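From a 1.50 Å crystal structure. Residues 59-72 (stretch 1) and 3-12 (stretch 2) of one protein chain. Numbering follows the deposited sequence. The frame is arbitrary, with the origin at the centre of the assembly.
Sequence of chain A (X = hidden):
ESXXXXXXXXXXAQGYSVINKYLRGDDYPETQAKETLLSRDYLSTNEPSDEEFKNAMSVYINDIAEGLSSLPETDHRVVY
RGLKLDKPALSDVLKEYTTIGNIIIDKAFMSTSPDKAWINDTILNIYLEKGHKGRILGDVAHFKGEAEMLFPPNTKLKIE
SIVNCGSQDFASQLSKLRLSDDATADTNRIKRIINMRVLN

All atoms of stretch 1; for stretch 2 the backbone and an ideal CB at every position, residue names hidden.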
ATOM      1  N   VAL A  59       2.173  18.289  -6.389  1.00 18.33           N
ATOM      2  CA  VAL A  59       2.108  18.005  -7.793  1.00 19.15           C
ATOM      3  C   VAL A  59       2.703  16.606  -8.130  1.00 18.24           C
ATOM      4  O   VAL A  59       2.201  15.869  -8.968  1.00 19.05           O
ATOM      5  CB  VAL A  59       2.875  19.099  -8.615  1.00 19.84           C
ATOM      6  CG1 VAL A  59       2.626  18.848 -10.094  1.00 20.53           C
ATOM      7  CG2 VAL A  59       2.423  20.498  -8.234  1.00 19.73           C
ATOM      8  N   TYR A  60       3.835  16.298  -7.527  1.00 18.67           N
ATOM      9  CA  TYR A  60       4.522  15.027  -7.686  1.00 18.46           C
ATOM     10  C   TYR A  60       3.593  13.840  -7.296  1.00 19.77           C
ATOM     11  O   TYR A  60       3.407  12.911  -8.051  1.00 20.08           O
ATOM     12  CB  TYR A  60       5.733  15.122  -6.786  1.00 19.54           C
ATOM     13  CG  TYR A  60       6.557  13.857  -6.601  1.00 18.64           C
ATOM     14  CD1 TYR A  60       6.836  12.985  -7.648  1.00 21.06           C
ATOM     15  CD2 TYR A  60       6.976  13.519  -5.331  1.00 22.43           C
ATOM     16  CE1 TYR A  60       7.579  11.827  -7.430  1.00 21.87           C
ATOM     17  CE2 TYR A  60       7.716  12.364  -5.096  1.00 23.94           C
ATOM     18  CZ  TYR A  60       8.011  11.530  -6.154  1.00 22.02           C
ATOM     19  OH  TYR A  60       8.730  10.394  -5.895  1.00 22.32           O
ATOM     20  N   ILE A  61       2.990  13.943  -6.126  1.00 19.11           N
ATOM     21  CA  ILE A  61       2.043  12.920  -5.658  1.00 18.68           C
ATOM     22  C   ILE A  61       0.887  12.817  -6.638  1.00 19.21           C
ATOM     23  O   ILE A  61       0.439  11.721  -7.005  1.00 18.29           O
ATOM     24  CB  ILE A  61       1.541  13.275  -4.241  1.00 20.04           C
ATOM     25  CG1 ILE A  61       2.736  13.049  -3.320  1.00 24.17           C
ATOM     26  CG2 ILE A  61       0.439  12.352  -3.825  1.00 23.12           C
ATOM     27  CD1 ILE A  61       2.580  13.701  -2.040  1.00 28.28           C
ATOM     28  N   ASN A  62       0.342  13.958  -7.057  1.00 19.00           N
ATOM     29  CA  ASN A  62      -0.776  13.930  -7.964  1.00 18.01           C
ATOM     30  C   ASN A  62      -0.371  13.337  -9.289  1.00 18.17           C
ATOM     31  O   ASN A  62      -1.210  12.736  -9.959  1.00 18.17           O
ATOM     32  CB  ASN A  62      -1.318  15.340  -8.147  1.00 17.66           C
ATOM     33  CG  ASN A  62      -2.019  15.875  -6.898  1.00 16.83           C
ATOM     34  OD1 ASN A  62      -2.524  15.071  -6.103  1.00 21.68           O
ATOM     35  ND2 ASN A  62      -2.147  17.183  -6.766  1.00 17.87           N
ATOM     36  N   ASP A  63       0.879  13.557  -9.732  1.00 18.70           N
ATOM     37  CA  ASP A  63       1.289  12.941 -10.977  1.00 17.97           C
ATOM     38  C   ASP A  63       1.248  11.411 -10.815  1.00 18.77           C
ATOM     39  O   ASP A  63       0.863  10.733 -11.720  1.00 18.79           O
ATOM     40  CB  ASP A  63       2.708  13.369 -11.345  1.00 19.10           C
ATOM     41  CG  ASP A  63       2.738  14.639 -12.204  1.00 18.31           C
ATOM     42  OD1 ASP A  63       1.740  14.981 -12.822  1.00 18.79           O
ATOM     43  OD2 ASP A  63       3.845  15.253 -12.253  1.00 19.42           O
ATOM     44  N   ILE A  64       1.838  10.910  -9.738  1.00 19.18           N
ATOM     45  CA  ILE A  64       1.855   9.471  -9.503  1.00 18.94           C
ATOM     46  C   ILE A  64       0.429   8.920  -9.442  1.00 18.20           C
ATOM     47  O   ILE A  64       0.152   7.895 -10.102  1.00 19.27           O
ATOM     48  CB  ILE A  64       2.557   9.175  -8.146  1.00 18.63           C
ATOM     49  CG1 ILE A  64       4.051   9.568  -8.183  1.00 20.52           C
ATOM     50  CG2 ILE A  64       2.376   7.695  -7.838  1.00 19.66           C
ATOM     51  CD1 ILE A  64       4.632   9.677  -6.833  1.00 20.70           C
ATOM     52  N   ALA A  65      -0.480   9.596  -8.729  1.00 18.38           N
ATOM     53  CA  ALA A  65      -1.850   9.131  -8.589  1.00 18.99           C
ATOM     54  C   ALA A  65      -2.552   9.125  -9.935  1.00 18.96           C
ATOM     55  O   ALA A  65      -3.375   8.259 -10.244  1.00 20.23           O
ATOM     56  CB  ALA A  65      -2.575   9.924  -7.584  1.00 19.78           C
ATOM     57  N   GLU A  66      -2.328  10.185 -10.745  1.00 18.52           N
ATOM     58  CA  GLU A  66      -2.975  10.256 -12.052  1.00 18.40           C
ATOM     59  C   GLU A  66      -2.412   9.171 -12.968  1.00 18.54           C
ATOM     60  O   GLU A  66      -3.194   8.564 -13.713  1.00 19.07           O
ATOM     61  CB  GLU A  66      -2.786  11.630 -12.657  1.00 19.78           C
ATOM     62  CG  GLU A  66      -3.253  11.725 -14.092  1.00 20.02           C
ATOM     63  CD  GLU A  66      -4.700  11.479 -14.305  1.00 23.90           C
ATOM     64  OE1 GLU A  66      -5.462  11.669 -13.319  1.00 27.97           O
ATOM     65  OE2 GLU A  66      -5.052  11.070 -15.462  1.00 28.64           O
ATOM     66  N   GLY A  67      -1.095   8.931 -12.943  1.00 18.48           N
ATOM     67  CA  GLY A  67      -0.568   7.840 -13.714  1.00 18.93           C
ATOM     68  C   GLY A  67      -1.260   6.533 -13.332  1.00 19.46           C
ATOM     69  O   GLY A  67      -1.650   5.751 -14.158  1.00 19.65           O
ATOM     70  N   LEU A  68      -1.401   6.322 -12.040  1.00 17.98           N
ATOM     71  CA  LEU A  68      -2.038   5.112 -11.568  1.00 19.51           C
ATOM     72  C   LEU A  68      -3.453   5.004 -12.070  1.00 19.54           C
ATOM     73  O   LEU A  68      -3.875   3.954 -12.573  1.00 20.63           O
ATOM     74  CB  LEU A  68      -2.033   5.116 -10.060  1.00 18.70           C
ATOM     75  CG  LEU A  68      -2.614   3.899  -9.348  1.00 18.37           C
ATOM     76  CD1 LEU A  68      -1.895   2.657  -9.648  1.00 20.49           C
ATOM     77  CD2 LEU A  68      -2.620   4.127  -7.863  1.00 18.79           C
ATOM     78  N   SER A  69      -4.226   6.079 -11.876  1.00 21.17           N
ATOM     79  CA  SER A  69      -5.621   6.096 -12.288  1.00 21.61           C
ATOM     80  C   SER A  69      -5.783   5.768 -13.785  1.00 21.54           C
ATOM     81  O   SER A  69      -6.791   5.194 -14.207  1.00 22.85           O
ATOM     82  CB  SER A  69      -6.248   7.411 -11.901  1.00 22.37           C
ATOM     83  OG  SER A  69      -7.608   7.540 -12.270  1.00 27.59           O
ATOM     84  N   SER A  70      -4.794   6.112 -14.609  1.00 21.60           N
ATOM     85  CA  SER A  70      -4.914   5.965 -16.048  1.00 21.63           C
ATOM     86  C   SER A  70      -4.672   4.551 -16.517  1.00 21.83           C
ATOM     87  O   SER A  70      -4.924   4.223 -17.677  1.00 22.92           O
ATOM     88  CB  SER A  70      -3.947   6.920 -16.736  1.00 21.12           C
ATOM     89  OG  SER A  70      -2.617   6.448 -16.625  1.00 22.15           O
ATOM     90  N   LEU A  71      -4.248   3.683 -15.598  1.00 22.62           N
ATOM     91  CA  LEU A  71      -4.031   2.307 -15.936  1.00 22.45           C
ATOM     92  C   LEU A  71      -5.354   1.564 -16.031  1.00 23.75           C
ATOM     93  O   LEU A  71      -6.373   1.983 -15.474  1.00 22.77           O
ATOM     94  CB  LEU A  71      -3.142   1.639 -14.882  1.00 23.26           C
ATOM     95  CG  LEU A  71      -1.702   2.150 -14.749  1.00 23.81           C
ATOM     96  CD1 LEU A  71      -0.898   1.420 -13.695  1.00 21.98           C
ATOM     97  CD2 LEU A  71      -0.963   2.084 -16.046  1.00 26.31           C
ATOM     98  N   PRO A  72      -5.359   0.478 -16.788  1.00 24.74           N
ATOM     99  CA  PRO A  72      -6.600  -0.245 -17.024  1.00 25.31           C
ATOM    100  C   PRO A  72      -7.142  -0.916 -15.766  1.00 25.11           C
ATOM    101  O   PRO A  72      -6.374  -1.399 -14.931  1.00 25.25           O
ATOM    102  CB  PRO A  72      -6.217  -1.302 -18.064  1.00 25.47           C
ATOM    103  CG  PRO A  72      -4.849  -1.001 -18.481  1.00 26.75           C
ATOM    104  CD  PRO A  72      -4.213  -0.108 -17.499  1.00 25.19           C
ATOM    105  N   UNK A   3       3.902  11.662 -18.733  1.00 23.12           N
ATOM    106  CA  UNK A   3       4.816  12.014 -17.659  1.00 22.83           C
ATOM    107  C   UNK A   3       4.243  11.508 -16.321  1.00 21.17           C
ATOM    108  O   UNK A   3       4.966  11.292 -15.365  1.00 22.27           O
ATOM    109  CB  UNK A   3       5.049  13.526 -17.621  1.00 22.83           C
ATOM    110  N   UNK A   4       2.926  11.334 -16.241  1.00 18.70           N
ATOM    111  CA  UNK A   4       2.327  10.806 -15.021  1.00 19.91           C
ATOM    112  C   UNK A   4       2.662   9.335 -14.811  1.00 19.55           C
ATOM    113  O   UNK A   4       3.014   8.913 -13.698  1.00 20.37           O
ATOM    114  CB  UNK A   4       0.809  10.992 -15.058  1.00 19.91           C
ATOM    115  N   UNK A   5       2.605   8.572 -15.880  1.00 20.71           N
ATOM    116  CA  UNK A   5       3.071   7.170 -15.817  1.00 20.93           C
ATOM    117  C   UNK A   5       4.523   7.118 -15.464  1.00 19.64           C
ATOM    118  O   UNK A   5       4.954   6.279 -14.679  1.00 20.47           O
ATOM    119  CB  UNK A   5       2.837   6.445 -17.144  1.00 20.93           C
ATOM    120  N   UNK A   6       5.337   8.010 -16.042  1.00 19.48           N
ATOM    121  CA  UNK A   6       6.741   7.992 -15.697  1.00 20.81           C
ATOM    122  C   UNK A   6       6.965   8.308 -14.211  1.00 19.95           C
ATOM    123  O   UNK A   6       7.861   7.739 -13.581  1.00 21.06           O
ATOM    124  CB  UNK A   6       7.502   8.989 -16.572  1.00 20.81           C
ATOM    125  N   UNK A   7       6.169   9.207 -13.662  1.00 19.64           N
ATOM    126  CA  UNK A   7       6.245   9.471 -12.220  1.00 19.07           C
ATOM    127  C   UNK A   7       5.856   8.239 -11.397  1.00 19.78           C
ATOM    128  O   UNK A   7       6.504   7.956 -10.433  1.00 20.13           O
ATOM    129  CB  UNK A   7       5.339  10.648 -11.852  1.00 19.07           C
ATOM    130  N   UNK A   8       4.825   7.514 -11.831  1.00 18.70           N
ATOM    131  CA  UNK A   8       4.450   6.261 -11.180  1.00 19.11           C
ATOM    132  C   UNK A   8       5.540   5.225 -11.253  1.00 18.70           C
ATOM    133  O   UNK A   8       5.804   4.482 -10.272  1.00 19.05           O
ATOM    134  CB  UNK A   8       3.173   5.699 -11.807  1.00 19.11           C
ATOM    135  N   UNK A   9       6.213   5.117 -12.386  1.00 20.09           N
ATOM    136  CA  UNK A   9       7.382   4.224 -12.481  1.00 20.26           C
ATOM    137  C   UNK A   9       8.425   4.582 -11.436  1.00 19.83           C
ATOM    138  O   UNK A   9       8.969   3.710 -10.763  1.00 20.64           O
ATOM    139  CB  UNK A   9       8.002   4.292 -13.878  1.00 20.26           C
ATOM    140  N   UNK A  10       8.695   5.878 -11.269  1.00 20.39           N
ATOM    141  CA  UNK A  10       9.672   6.322 -10.281  1.00 20.19           C
ATOM    142  C   UNK A  10       9.220   6.011  -8.859  1.00 19.99           C
ATOM    143  O   UNK A  10      10.006   5.580  -8.038  1.00 20.32           O
ATOM    144  CB  UNK A  10       9.926   7.823 -10.430  1.00 20.19           C
ATOM    145  N   UNK A  11       7.954   6.257  -8.551  1.00 18.86           N
ATOM    146  CA  UNK A  11       7.334   5.853  -7.296  1.00 19.25           C
ATOM    147  C   UNK A  11       7.658   4.382  -7.013  1.00 19.53           C
ATOM    148  O   UNK A  11       8.097   4.039  -5.930  1.00 19.96           O
ATOM    149  CB  UNK A  11       5.821   6.076  -7.343  1.00 19.25           C
ATOM    150  N   UNK A  12       7.353   3.535  -7.980  1.00 19.67           N
ATOM    151  CA  UNK A  12       7.561   2.084  -7.815  1.00 18.93           C
ATOM    152  C   UNK A  12       9.034   1.739  -7.534  1.00 20.05           C
ATOM    153  O   UNK A  12       9.338   0.891  -6.706  1.00 20.35           O
ATOM    154  CB  UNK A  12       7.090   1.344  -9.069  1.00 18.93           C
TER

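Helix 3-12 crosses helix 59-69 nearly at right angles, with 103° between their N-to-C directions and 7.0 Å between the axes at closest approach. So close a packing depends on Gly 67, which presents bare backbone to the other helix. Every position of stretch 2 has helical backbone angles.

At position 3, CA-to-CB points sideways and the ideal CB has nothing of stretch 1 within 5.5 Å. Stretch 1 therefore sets little constraint here, and a long polar or charged side chain would be as suitable as a small one. The residue is Lys 3, whose end leads away from stretch 1.

Position 4 is more closely defined. Its ideal CB points sideways, 3.3 Å from Asp 63 O and 3.5 Å from Gly 67 N, so there is little room for branching at CB. Beyond it lies the carboxylate of Asp 63, an acceptor that would suit Lys, Arg, Gln or Asn, provided the side chain can bend to reach it. The residue is Gln 4. With chi1 in m and chi2 in p, its NE2 donates to Asp 63 OD1 at 2.9 Å with an N-H...O angle of 171°, the one hydrogen bond between the stretches. On the way, Gln 4 CG packs 3.9 Å from Glu 66 CG.

Position 5 has its ideal CB 5.0 Å from Gly 67 CA. The direction is sideways, but a medium-sized apolar chain such as Ile, Leu or Met could turn back toward Leu 71. Ile 5 does so: its CD1 lies 3.5 Å from Leu 71 CD2 and 3.3 Å from Gly 67 O. That carbonyl oxygen also accepts a hydrogen bond from Ser 70 OG.

Position 6 is out of reach of stretch 1, which places no demand on it; Gln 6 makes no contact across the stretches.

At position 7 the CB points toward stretch 1, 3.8 Å from Asp 63 CB and 4.0 Å from Ile 64 CG1. A small residue such as Ala or Ser is favoured. Ala 7 fits, its CB 4.1 Å from Ile 64 CG1.

Position 8 points sideways beside Ile 64, Leu 68 and Leu 71, an apolar setting for Leu, Ile or Met. Leu 8 spreads its methyls among them: CD1 lies 3.8 Å from Ile 64 CG2, while CD2 lies 3.8 Å from Leu 71 CD1 and 4.1 Å from Leu 68 CB.

Position 9 is again out of reach, and Arg 9 has partners elsewhere in the structure.

Position 10 points toward stretch 1, but its nearest neighbour is Tyr 60 OH, 5.3 Å from the ideal CB. That gap could take an aromatic or a long aliphatic chain. Tyr 10 meets Tyr 60 edge to edge, with CE2 3.2 Å from Tyr 60 OH.

At position 11 the ideal CB is 3.8 Å from Ile 64 CD1, so an apolar or aromatic residue would suit. Tyr 11 places CB 3.8 Å from Ile 64 CG2.

Position 12 is out of reach and unconstrained by stretch 1; it is Ser 12.

Stretch 2 (3-12) KQIQALRYYS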
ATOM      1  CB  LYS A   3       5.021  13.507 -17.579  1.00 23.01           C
ATOM      2  CG  LYS A   3       5.623  14.087 -18.885  1.00 27.06           C
ATOM      3  CD  LYS A   3       7.005  13.556 -19.158  1.00 30.16           C
ATOM      4  CE  LYS A   3       7.759  14.445 -20.210  1.00 33.11           C
ATOM      5  NZ  LYS A   3       9.140  13.956 -20.430  1.00 38.50           N
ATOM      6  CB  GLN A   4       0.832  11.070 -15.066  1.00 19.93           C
ATOM      7  CG  GLN A   4       0.444  12.556 -14.873  1.00 18.73           C
ATOM      8  CD  GLN A   4       0.916  13.447 -16.005  1.00 19.87           C
ATOM      9  OE1 GLN A   4       0.702  13.137 -17.173  1.00 21.00           O
ATOM     10  NE2 GLN A   4       1.543  14.561 -15.657  1.00 19.09           N
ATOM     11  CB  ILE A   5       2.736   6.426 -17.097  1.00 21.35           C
ATOM     12  CG1 ILE A   5       1.227   6.137 -17.128  1.00 24.23           C
ATOM     13  CG2 ILE A   5       3.540   5.117 -17.242  1.00 24.24           C
ATOM     14  CD1 ILE A   5       0.777   5.059 -16.304  1.00 28.05           C
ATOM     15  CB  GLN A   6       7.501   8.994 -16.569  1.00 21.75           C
ATOM     16  CG  GLN A   6       7.551   8.650 -18.028  1.00 24.50           C
ATOM     17  CD  GLN A   6       8.390   9.655 -18.799  1.00 30.93           C
ATOM     18  OE1 GLN A   6       9.594   9.775 -18.555  1.00 41.66           O
ATOM     19  NE2 GLN A   6       7.770  10.385 -19.722  1.00 37.81           N
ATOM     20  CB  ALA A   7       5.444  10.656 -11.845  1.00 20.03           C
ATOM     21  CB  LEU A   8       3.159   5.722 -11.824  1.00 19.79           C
ATOM     22  CG  LEU A   8       2.648   4.344 -11.284  1.00 20.27           C
ATOM     23  CD1 LEU A   8       2.371   4.445  -9.800  1.00 19.13           C
ATOM     24  CD2 LEU A   8       1.402   4.004 -12.056  1.00 20.25           C
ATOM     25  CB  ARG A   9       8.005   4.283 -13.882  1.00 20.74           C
ATOM     26  CG  ARG A   9       7.147   3.692 -15.009  1.00 22.25           C
ATOM     27  CD  ARG A   9       7.875   3.762 -16.376  1.00 26.61           C
ATOM     28  NE  ARG A   9       7.095   3.100 -17.402  1.00 29.07           N
ATOM     29  CZ  ARG A   9       7.024   1.775 -17.587  1.00 34.33           C
ATOM     30  NH1 ARG A   9       7.733   0.914 -16.849  1.00 33.56           N
ATOM     31  NH2 ARG A   9       6.229   1.297 -18.547  1.00 40.02           N
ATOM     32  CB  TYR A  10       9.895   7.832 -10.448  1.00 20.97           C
ATOM     33  CG  TYR A  10      10.900   8.361  -9.489  1.00 20.92           C
ATOM     34  CD1 TYR A  10      12.235   8.368  -9.793  1.00 24.04           C
ATOM     35  CD2 TYR A  10      10.505   8.872  -8.258  1.00 19.62           C
ATOM     36  CE1 TYR A  10      13.149   8.842  -8.894  1.00 24.02           C
ATOM     37  CE2 TYR A  10      11.409   9.323  -7.337  1.00 20.52           C
ATOM     38  CZ  TYR A  10      12.736   9.358  -7.670  1.00 24.63           C
ATOM     39  OH  TYR A  10      13.699   9.868  -6.810  1.00 26.66           O
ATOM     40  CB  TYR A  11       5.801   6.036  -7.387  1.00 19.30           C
ATOM     41  CG  TYR A  11       5.156   5.414  -6.186  1.00 20.35           C
ATOM     42  CD1 TYR A  11       5.000   6.119  -5.012  1.00 20.85           C
ATOM     43  CD2 TYR A  11       4.737   4.100  -6.219  1.00 21.91           C
ATOM     44  CE1 TYR A  11       4.447   5.498  -3.876  1.00 21.60           C
ATOM     45  CE2 TYR A  11       4.206   3.486  -5.071  1.00 21.86           C
ATOM     46  CZ  TYR A  11       4.081   4.173  -3.921  1.00 23.14           C
ATOM     47  OH  TYR A  11       3.557   3.524  -2.800  1.00 23.94           O
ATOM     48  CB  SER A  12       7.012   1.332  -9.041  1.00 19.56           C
ATOM     49  OG  SER A  12       7.299  -0.061  -8.995  1.00 21.79           O
TER
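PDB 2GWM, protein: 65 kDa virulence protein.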